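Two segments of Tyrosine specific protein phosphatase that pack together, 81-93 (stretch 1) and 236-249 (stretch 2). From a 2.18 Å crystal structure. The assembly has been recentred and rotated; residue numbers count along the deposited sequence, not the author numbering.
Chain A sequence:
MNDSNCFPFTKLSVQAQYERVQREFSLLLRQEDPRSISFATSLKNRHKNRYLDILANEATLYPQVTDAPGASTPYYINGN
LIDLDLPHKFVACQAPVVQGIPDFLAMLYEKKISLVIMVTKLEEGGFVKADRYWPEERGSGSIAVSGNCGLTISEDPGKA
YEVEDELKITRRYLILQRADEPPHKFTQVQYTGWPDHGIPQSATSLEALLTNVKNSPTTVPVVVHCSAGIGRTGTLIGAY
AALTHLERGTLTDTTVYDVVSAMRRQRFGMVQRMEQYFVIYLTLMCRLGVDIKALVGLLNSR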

ATOM      1  N   LEU A  81      -6.013  11.116  17.048  1.00 43.37           N
ATOM      2  CA  LEU A  81      -6.379  12.526  16.949  1.00 48.42           C
ATOM      3  C   LEU A  81      -5.816  13.272  18.155  1.00 43.34           C
ATOM      4  O   LEU A  81      -6.156  12.959  19.283  1.00 39.04           O
ATOM      5  N   ILE A  82      -4.949  14.251  17.933  1.00 45.96           N
ATOM      6  CA  ILE A  82      -4.468  15.030  19.063  1.00 47.02           C
ATOM      7  C   ILE A  82      -5.182  16.369  19.137  1.00 45.20           C
ATOM      8  O   ILE A  82      -5.095  17.173  18.211  1.00 44.44           O
ATOM      9  N   ASP A  83      -5.877  16.611  20.246  1.00 42.19           N
ATOM     10  CA  ASP A  83      -6.620  17.852  20.434  1.00 49.34           C
ATOM     11  C   ASP A  83      -6.161  18.511  21.734  1.00 50.98           C
ATOM     12  O   ASP A  83      -6.301  17.933  22.814  1.00 51.56           O
ATOM     13  N   LEU A  84      -5.596  19.711  21.630  1.00 48.12           N
ATOM     14  CA  LEU A  84      -5.139  20.442  22.814  1.00 57.75           C
ATOM     15  C   LEU A  84      -5.865  21.777  23.007  1.00 54.75           C
ATOM     16  O   LEU A  84      -5.315  22.684  23.636  1.00 54.66           O
ATOM     17  N   ASP A  85      -7.080  21.897  22.470  1.00 59.38           N
ATOM     18  CA  ASP A  85      -7.869  23.134  22.595  1.00 70.18           C
ATOM     19  C   ASP A  85      -7.148  24.285  21.904  1.00 67.42           C
ATOM     20  O   ASP A  85      -7.079  25.399  22.423  1.00 69.81           O
ATOM     21  N   LEU A  86      -6.591  24.000  20.735  1.00 60.45           N
ATOM     22  CA  LEU A  86      -5.848  24.993  19.973  1.00 56.30           C
ATOM     23  C   LEU A  86      -6.494  25.100  18.597  1.00 51.15           C
ATOM     24  O   LEU A  86      -7.417  24.333  18.298  1.00 50.55           O
ATOM     25  N   PRO A  87      -6.062  26.081  17.776  1.00 54.05           N
ATOM     26  CA  PRO A  87      -6.725  26.236  16.475  1.00 54.43           C
ATOM     27  C   PRO A  87      -6.574  25.012  15.588  1.00 46.53           C
ATOM     28  O   PRO A  87      -7.472  24.718  14.801  1.00 48.67           O
ATOM     29  N   HIS A  88      -5.457  24.309  15.716  1.00 47.64           N
ATOM     30  CA  HIS A  88      -5.257  23.094  14.933  1.00 47.69           C
ATOM     31  C   HIS A  88      -5.307  21.829  15.780  1.00 47.11           C
ATOM     32  O   HIS A  88      -4.800  21.793  16.914  1.00 49.98           O
ATOM     33  N   LYS A  89      -5.932  20.798  15.217  1.00 46.08           N
ATOM     34  CA  LYS A  89      -5.843  19.442  15.736  1.00 47.27           C
ATOM     35  C   LYS A  89      -4.848  18.721  14.854  1.00 42.03           C
ATOM     36  O   LYS A  89      -4.538  19.176  13.743  1.00 39.29           O
ATOM     37  N   PHE A  90      -4.353  17.587  15.339  1.00 34.85           N
ATOM     38  CA  PHE A  90      -3.327  16.865  14.621  1.00 38.05           C
ATOM     39  C   PHE A  90      -3.682  15.395  14.562  1.00 40.87           C
ATOM     40  O   PHE A  90      -4.413  14.892  15.419  1.00 38.37           O
ATOM     41  N   VAL A  91      -3.195  14.719  13.531  1.00 36.06           N
ATOM     42  CA  VAL A  91      -3.204  13.267  13.526  1.00 41.33           C
ATOM     43  C   VAL A  91      -1.764  12.810  13.674  1.00 39.65           C
ATOM     44  O   VAL A  91      -0.946  12.973  12.760  1.00 34.64           O
ATOM     45  N   ALA A  92      -1.440  12.275  14.847  1.00 31.98           N
ATOM     46  CA  ALA A  92      -0.101  11.740  15.073  1.00 35.74           C
ATOM     47  C   ALA A  92      -0.141  10.267  14.690  1.00 35.46           C
ATOM     48  O   ALA A  92      -0.936   9.508  15.242  1.00 33.68           O
ATOM     49  N   CYS A  93       0.705   9.843  13.756  1.00 30.49           N
ATOM     50  CA  CYS A  93       0.640   8.451  13.324  1.00 32.54           C
ATOM     51  C   CYS A  93       1.993   7.952  12.905  1.00 31.83           C
ATOM     52  O   CYS A  93       2.935   8.737  12.781  1.00 34.74           O
ATOM     53  N   LEU A 236       7.181  17.986  17.625  1.00 28.06           N
ATOM     54  CA  LEU A 236       6.621  18.982  16.724  1.00 30.30           C
ATOM     55  C   LEU A 236       5.270  19.489  17.229  1.00 30.67           C
ATOM     56  O   LEU A 236       5.031  20.691  17.261  1.00 34.85           O
ATOM     57  N   ILE A 237       4.386  18.563  17.601  1.00 32.14           N
ATOM     58  CA  ILE A 237       3.053  18.933  18.061  1.00 33.72           C
ATOM     59  C   ILE A 237       3.158  19.665  19.411  1.00 28.35           C
ATOM     60  O   ILE A 237       2.459  20.654  19.644  1.00 37.15           O
ATOM     61  N   GLY A 238       4.074  19.217  20.266  1.00 31.90           N
ATOM     62  CA  GLY A 238       4.284  19.867  21.555  1.00 34.73           C
ATOM     63  C   GLY A 238       4.808  21.289  21.424  1.00 35.88           C
ATOM     64  O   GLY A 238       4.369  22.207  22.135  1.00 30.99           O
ATOM     65  N   ALA A 239       5.758  21.477  20.514  1.00 29.08           N
ATOM     66  CA  ALA A 239       6.318  22.801  20.269  1.00 40.33           C
ATOM     67  C   ALA A 239       5.240  23.735  19.726  1.00 44.10           C
ATOM     68  O   ALA A 239       5.165  24.902  20.130  1.00 45.98           O
ATOM     69  N   TYR A 240       4.422  23.229  18.802  1.00 36.85           N
ATOM     70  CA  TYR A 240       3.296  24.008  18.279  1.00 34.89           C
ATOM     71  C   TYR A 240       2.417  24.474  19.433  1.00 40.92           C
ATOM     72  O   TYR A 240       2.073  25.657  19.534  1.00 40.03           O
ATOM     73  N   ALA A 241       2.027  23.527  20.284  1.00 43.00           N
ATOM     74  CA  ALA A 241       1.160  23.844  21.420  1.00 39.46           C
ATOM     75  C   ALA A 241       1.827  24.855  22.335  1.00 39.68           C
ATOM     76  O   ALA A 241       1.253  25.898  22.646  1.00 40.56           O
ATOM     77  N   ALA A 242       3.048  24.546  22.761  1.00 37.98           N
ATOM     78  CA  ALA A 242       3.757  25.437  23.661  1.00 34.76           C
ATOM     79  C   ALA A 242       3.892  26.844  23.083  1.00 42.83           C
ATOM     80  O   ALA A 242       3.720  27.831  23.807  1.00 41.82           O
ATOM     81  N   LEU A 243       4.177  26.945  21.786  1.00 38.13           N
ATOM     82  CA  LEU A 243       4.350  28.259  21.165  1.00 46.20           C
ATOM     83  C   LEU A 243       3.035  29.018  21.019  1.00 45.90           C
ATOM     84  O   LEU A 243       3.023  30.247  21.048  1.00 45.09           O
ATOM     85  N   THR A 244       1.936  28.286  20.864  1.00 45.83           N
ATOM     86  CA  THR A 244       0.616  28.912  20.811  1.00 47.95           C
ATOM     87  C   THR A 244       0.298  29.533  22.169  1.00 48.95           C
ATOM     88  O   THR A 244      -0.230  30.645  22.242  1.00 53.86           O
ATOM     89  N   HIS A 245       0.631  28.832  23.250  1.00 42.79           N
ATOM     90  CA  HIS A 245       0.461  29.418  24.586  1.00 48.00           C
ATOM     91  C   HIS A 245       1.276  30.697  24.744  1.00 47.53           C
ATOM     92  O   HIS A 245       0.800  31.685  25.314  1.00 51.40           O
ATOM     93  N   LEU A 246       2.500  30.674  24.220  1.00 48.64           N
ATOM     94  CA  LEU A 246       3.386  31.832  24.271  1.00 50.65           C
ATOM     95  C   LEU A 246       2.738  33.009  23.548  1.00 55.98           C
ATOM     96  O   LEU A 246       2.703  34.127  24.065  1.00 57.35           O
ATOM     97  N   GLU A 247       2.227  32.741  22.350  1.00 53.04           N
ATOM     98  CA  GLU A 247       1.617  33.772  21.509  1.00 60.93           C
ATOM     99  C   GLU A 247       0.314  34.365  22.062  1.00 54.13           C
ATOM    100  O   GLU A 247      -0.046  35.493  21.718  1.00 54.43           O
ATOM    101  N   ARG A 248      -0.398  33.606  22.894  1.00 53.73           N
ATOM    102  CA  ARG A 248      -1.637  34.106  23.486  1.00 57.57           C
ATOM    103  C   ARG A 248      -1.480  34.395  24.986  1.00 72.34           C
ATOM    104  O   ARG A 248      -2.469  34.524  25.722  1.00 71.60           O
ATOM    105  N   GLY A 249      -0.225  34.507  25.425  1.00 62.81           N
ATOM    106  CA  GLY A 249       0.074  35.019  26.750  1.00 62.32           C
ATOM    107  C   GLY A 249      -0.250  34.061  27.879  1.00 61.97           C
ATOM    108  O   GLY A 249      -0.394  34.479  29.029  1.00 57.99           O
TER

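A β-hairpin, its strands tied by Ile 82 N to Phe 90 O (2.6 Å) and Phe 90 N to Ile 82 O (3.0 Å), lays one side against a helix that runs nearly antiparallel to strand 90-93. From the helix, Ile 237, Tyr 240, Ala 241 and Thr 244 point toward the hairpin, a spacing of three or four residues that keeps them on one helical face.

Ile 237 (m, t) is the bump at one end. Its CD1 reaches between Phe 90 CB (3.8 Å) and Ala 92 CB (3.9 Å), where the small alanine leaves room, while its CG2 meets Ile 82 CG2 and Leu 84 CD1, both at 4.2 Å. Its CG1 lies over one face of the Phe 90 ring. That ring (chi1 m) turns its edge to the face of Tyr 240, with Phe 90 CE1 3.4 Å from Tyr 240 CD2.

Ala 241 supplies the hollow. Its short side chain lets Leu 86 (m, t) come close, Leu 86 CD1 lying 3.5 Å from Ala 241 CA and 3.8 Å from Tyr 240 CE2; Leu 84 CD1 also reaches Ala 241 CB, at 3.7 Å. The other methyl, Leu 86 CD2, lies 3.7 Å from Thr 244 CG2. Threonine suits this place because it offers that methyl while its OG1 is satisfied within the helix by Tyr 240 O (2.9 Å).

Tyr 240 (chi1 t) combines an apolar ring with a polar tip. Its OH accepts hydrogen bonds from His 88 ND1 (3.1 Å) and His 88 N (3.3 Å), so the loop's backbone and side chain converge on one oxygen. Arg 248 (chi1 p), just past the helix, brings NH2 to 3.7 Å from Pro 87 CG. Water O lies 3.0 Å from Leu 84 O and 2.6 Å from His 245 NE2, bridging them.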

ATOM      1  CB  LEU A  81      -7.907  12.677  16.940  1.00 44.11           C
ATOM      2  CG  LEU A  81      -8.448  14.083  16.673  1.00 44.09           C
ATOM      3  CD1 LEU A  81      -7.975  14.563  15.326  1.00 41.94           C
ATOM      4  CD2 LEU A  81      -9.982  14.158  16.748  1.00 46.89           C
ATOM      5  CB  ILE A  82      -2.959  15.265  18.999  1.00 43.72           C
ATOM      6  CG1 ILE A  82      -2.228  13.946  18.699  1.00 34.66           C
ATOM      7  CG2 ILE A  82      -2.475  15.889  20.324  1.00 43.40           C
ATOM      8  CD1 ILE A  82      -2.280  12.938  19.835  1.00 42.24           C
ATOM      9  CB  ASP A  83      -8.127  17.556  20.479  1.00 60.79           C
ATOM     10  CG  ASP A  83      -8.986  18.813  20.676  1.00 68.58           C
ATOM     11  OD1 ASP A  83      -8.690  19.877  20.077  1.00 66.84           O
ATOM     12  OD2 ASP A  83      -9.980  18.724  21.428  1.00 77.76           O
ATOM     13  CB  LEU A  84      -3.630  20.686  22.734  1.00 55.72           C
ATOM     14  CG  LEU A  84      -2.753  19.433  22.632  1.00 59.93           C
ATOM     15  CD1 LEU A  84      -1.451  19.710  21.889  1.00 55.46           C
ATOM     16  CD2 LEU A  84      -2.465  18.873  24.016  1.00 58.08           C
ATOM     17  CB  ASP A  85      -8.128  23.497  24.070  1.00 79.96           C
ATOM     18  CG  ASP A  85      -8.989  22.475  24.790  1.00 93.32           C
ATOM     19  OD1 ASP A  85      -9.959  21.979  24.180  1.00 98.07           O
ATOM     20  OD2 ASP A  85      -8.695  22.178  25.971  1.00 94.86           O
ATOM     21  CB  LEU A  86      -4.384  24.581  19.879  1.00 56.07           C
ATOM     22  CG  LEU A  86      -3.681  24.487  21.232  1.00 62.45           C
ATOM     23  CD1 LEU A  86      -2.265  24.016  21.016  1.00 66.36           C
ATOM     24  CD2 LEU A  86      -3.702  25.817  21.958  1.00 68.75           C
ATOM     25  CB  PRO A  87      -5.996  27.434  15.865  1.00 54.27           C
ATOM     26  CG  PRO A  87      -5.687  28.287  17.054  1.00 55.32           C
ATOM     27  CD  PRO A  87      -5.248  27.271  18.106  1.00 53.15           C
ATOM     28  CB  HIS A  88      -3.932  23.145  14.152  1.00 42.82           C
ATOM     29  CG  HIS A  88      -3.930  24.150  13.047  1.00 53.92           C
ATOM     30  ND1 HIS A  88      -3.564  25.468  13.240  1.00 54.82           N
ATOM     31  CD2 HIS A  88      -4.274  24.043  11.741  1.00 51.69           C
ATOM     32  CE1 HIS A  88      -3.672  26.120  12.098  1.00 57.51           C
ATOM     33  NE2 HIS A  88      -4.098  25.279  11.172  1.00 56.66           N
ATOM     34  CB  LYS A  89      -7.190  18.721  15.643  1.00 53.81           C
ATOM     35  CG  LYS A  89      -8.328  19.390  16.381  1.00 59.32           C
ATOM     36  CD  LYS A  89      -9.483  18.412  16.561  1.00 66.45           C
ATOM     37  CE  LYS A  89     -10.678  19.074  17.242  1.00 73.69           C
ATOM     38  NZ  LYS A  89     -11.702  18.077  17.689  1.00 75.16           N
ATOM     39  CB  PHE A  90      -1.985  17.073  15.321  1.00 34.97           C
ATOM     40  CG  PHE A  90      -1.514  18.495  15.271  1.00 38.82           C
ATOM     41  CD1 PHE A  90      -1.907  19.411  16.249  1.00 34.37           C
ATOM     42  CD2 PHE A  90      -0.715  18.937  14.217  1.00 32.94           C
ATOM     43  CE1 PHE A  90      -1.487  20.738  16.187  1.00 41.77           C
ATOM     44  CE2 PHE A  90      -0.291  20.264  14.147  1.00 38.88           C
ATOM     45  CZ  PHE A  90      -0.678  21.167  15.135  1.00 45.59           C
ATOM     46  CB  VAL A  91      -3.837  12.689  12.245  1.00 41.16           C
ATOM     47  CG1 VAL A  91      -3.767  11.177  12.269  1.00 39.22           C
ATOM     48  CG2 VAL A  91      -5.297  13.135  12.132  1.00 40.60           C
ATOM     49  CB  ALA A  92       0.317  11.907  16.547  1.00 27.55           C
ATOM     50  CB  CYS A  93      -0.369   8.287  12.179  1.00 36.51           C
ATOM     51  SG  CYS A  93       0.052   9.260  10.714  1.00 42.91           S
ATOM     52  CB  LEU A 236       6.451  18.400  15.323  1.00 27.52           C
ATOM     53  CG  LEU A 236       5.933  19.460  14.344  1.00 34.67           C
ATOM     54  CD1 LEU A 236       6.811  20.682  14.415  1.00 43.57           C
ATOM     55  CD2 LEU A 236       5.920  18.933  12.928  1.00 38.16           C
ATOM     56  CB  ILE A 237       2.111  17.703  18.137  1.00 34.42           C
ATOM     57  CG1 ILE A 237       1.900  17.120  16.734  1.00 35.10           C
ATOM     58  CG2 ILE A 237       0.764  18.096  18.729  1.00 32.05           C
ATOM     59  CD1 ILE A 237       1.263  15.721  16.706  1.00 29.23           C
ATOM     60  CB  ALA A 239       7.507  22.724  19.303  1.00 30.01           C
ATOM     61  CB  TYR A 240       2.443  23.191  17.305  1.00 33.48           C
ATOM     62  CG  TYR A 240       1.114  23.865  16.993  1.00 38.24           C
ATOM     63  CD1 TYR A 240       1.029  24.875  16.037  1.00 41.69           C
ATOM     64  CD2 TYR A 240      -0.060  23.501  17.666  1.00 36.95           C
ATOM     65  CE1 TYR A 240      -0.191  25.520  15.760  1.00 46.90           C
ATOM     66  CE2 TYR A 240      -1.281  24.138  17.393  1.00 36.03           C
ATOM     67  CZ  TYR A 240      -1.335  25.142  16.436  1.00 49.74           C
ATOM     68  OH  TYR A 240      -2.534  25.763  16.161  1.00 56.08           O
ATOM     69  CB  ALA A 241       0.810  22.591  22.189  1.00 38.14           C
ATOM     70  CB  ALA A 242       5.131  24.858  24.039  1.00 35.11           C
ATOM     71  CB  LEU A 243       5.071  28.159  19.814  1.00 40.74           C
ATOM     72  CG  LEU A 243       6.578  27.905  19.931  1.00 48.05           C
ATOM     73  CD1 LEU A 243       7.152  27.342  18.640  1.00 41.41           C
ATOM     74  CD2 LEU A 243       7.296  29.189  20.313  1.00 46.43           C
ATOM     75  CB  THR A 244      -0.484  27.909  20.419  1.00 50.06           C
ATOM     76  OG1 THR A 244      -0.192  27.340  19.132  1.00 50.48           O
ATOM     77  CG2 THR A 244      -1.840  28.602  20.367  1.00 48.23           C
ATOM     78  CB  HIS A 245       0.814  28.400  25.678  1.00 41.21           C
ATOM     79  CG  HIS A 245      -0.246  27.368  25.879  1.00 53.70           C
ATOM     80  ND1 HIS A 245      -1.417  27.630  26.559  1.00 57.44           N
ATOM     81  CD2 HIS A 245      -0.338  26.086  25.450  1.00 48.40           C
ATOM     82  CE1 HIS A 245      -2.173  26.548  26.557  1.00 64.41           C
ATOM     83  NE2 HIS A 245      -1.539  25.594  25.895  1.00 56.71           N
ATOM     84  CB  LEU A 246       4.737  31.475  23.632  1.00 41.05           C
ATOM     85  CG  LEU A 246       5.880  32.502  23.643  1.00 51.98           C
ATOM     86  CD1 LEU A 246       7.229  31.797  23.608  1.00 49.21           C
ATOM     87  CD2 LEU A 246       5.782  33.476  22.475  1.00 55.30           C
ATOM     88  CB  GLU A 247       1.384  33.222  20.093  1.00 63.02           C
ATOM     89  CG  GLU A 247       2.643  33.155  19.241  1.00 72.05           C
ATOM     90  CD  GLU A 247       2.424  32.438  17.912  1.00 89.79           C
ATOM     91  OE1 GLU A 247       1.450  31.656  17.796  1.00 91.68           O
ATOM     92  OE2 GLU A 247       3.229  32.658  16.978  1.00 92.86           O
ATOM     93  CB  ARG A 248      -2.843  33.197  23.171  1.00 61.70           C
ATOM     94  CG  ARG A 248      -2.707  31.757  23.600  1.00 62.57           C
ATOM     95  CD  ARG A 248      -3.943  30.917  23.284  1.00 63.52           C
ATOM     96  NE  ARG A 248      -4.424  31.033  21.905  1.00 69.09           N
ATOM     97  CZ  ARG A 248      -5.364  30.249  21.376  1.00 67.74           C
ATOM     98  NH1 ARG A 248      -5.903  29.283  22.106  1.00 68.48           N
ATOM     99  NH2 ARG A 248      -5.763  30.416  20.116  1.00 69.94           N
TER
HETATM  100  O   HOH W   1      -2.784  23.498  25.054  1.00 62.73           O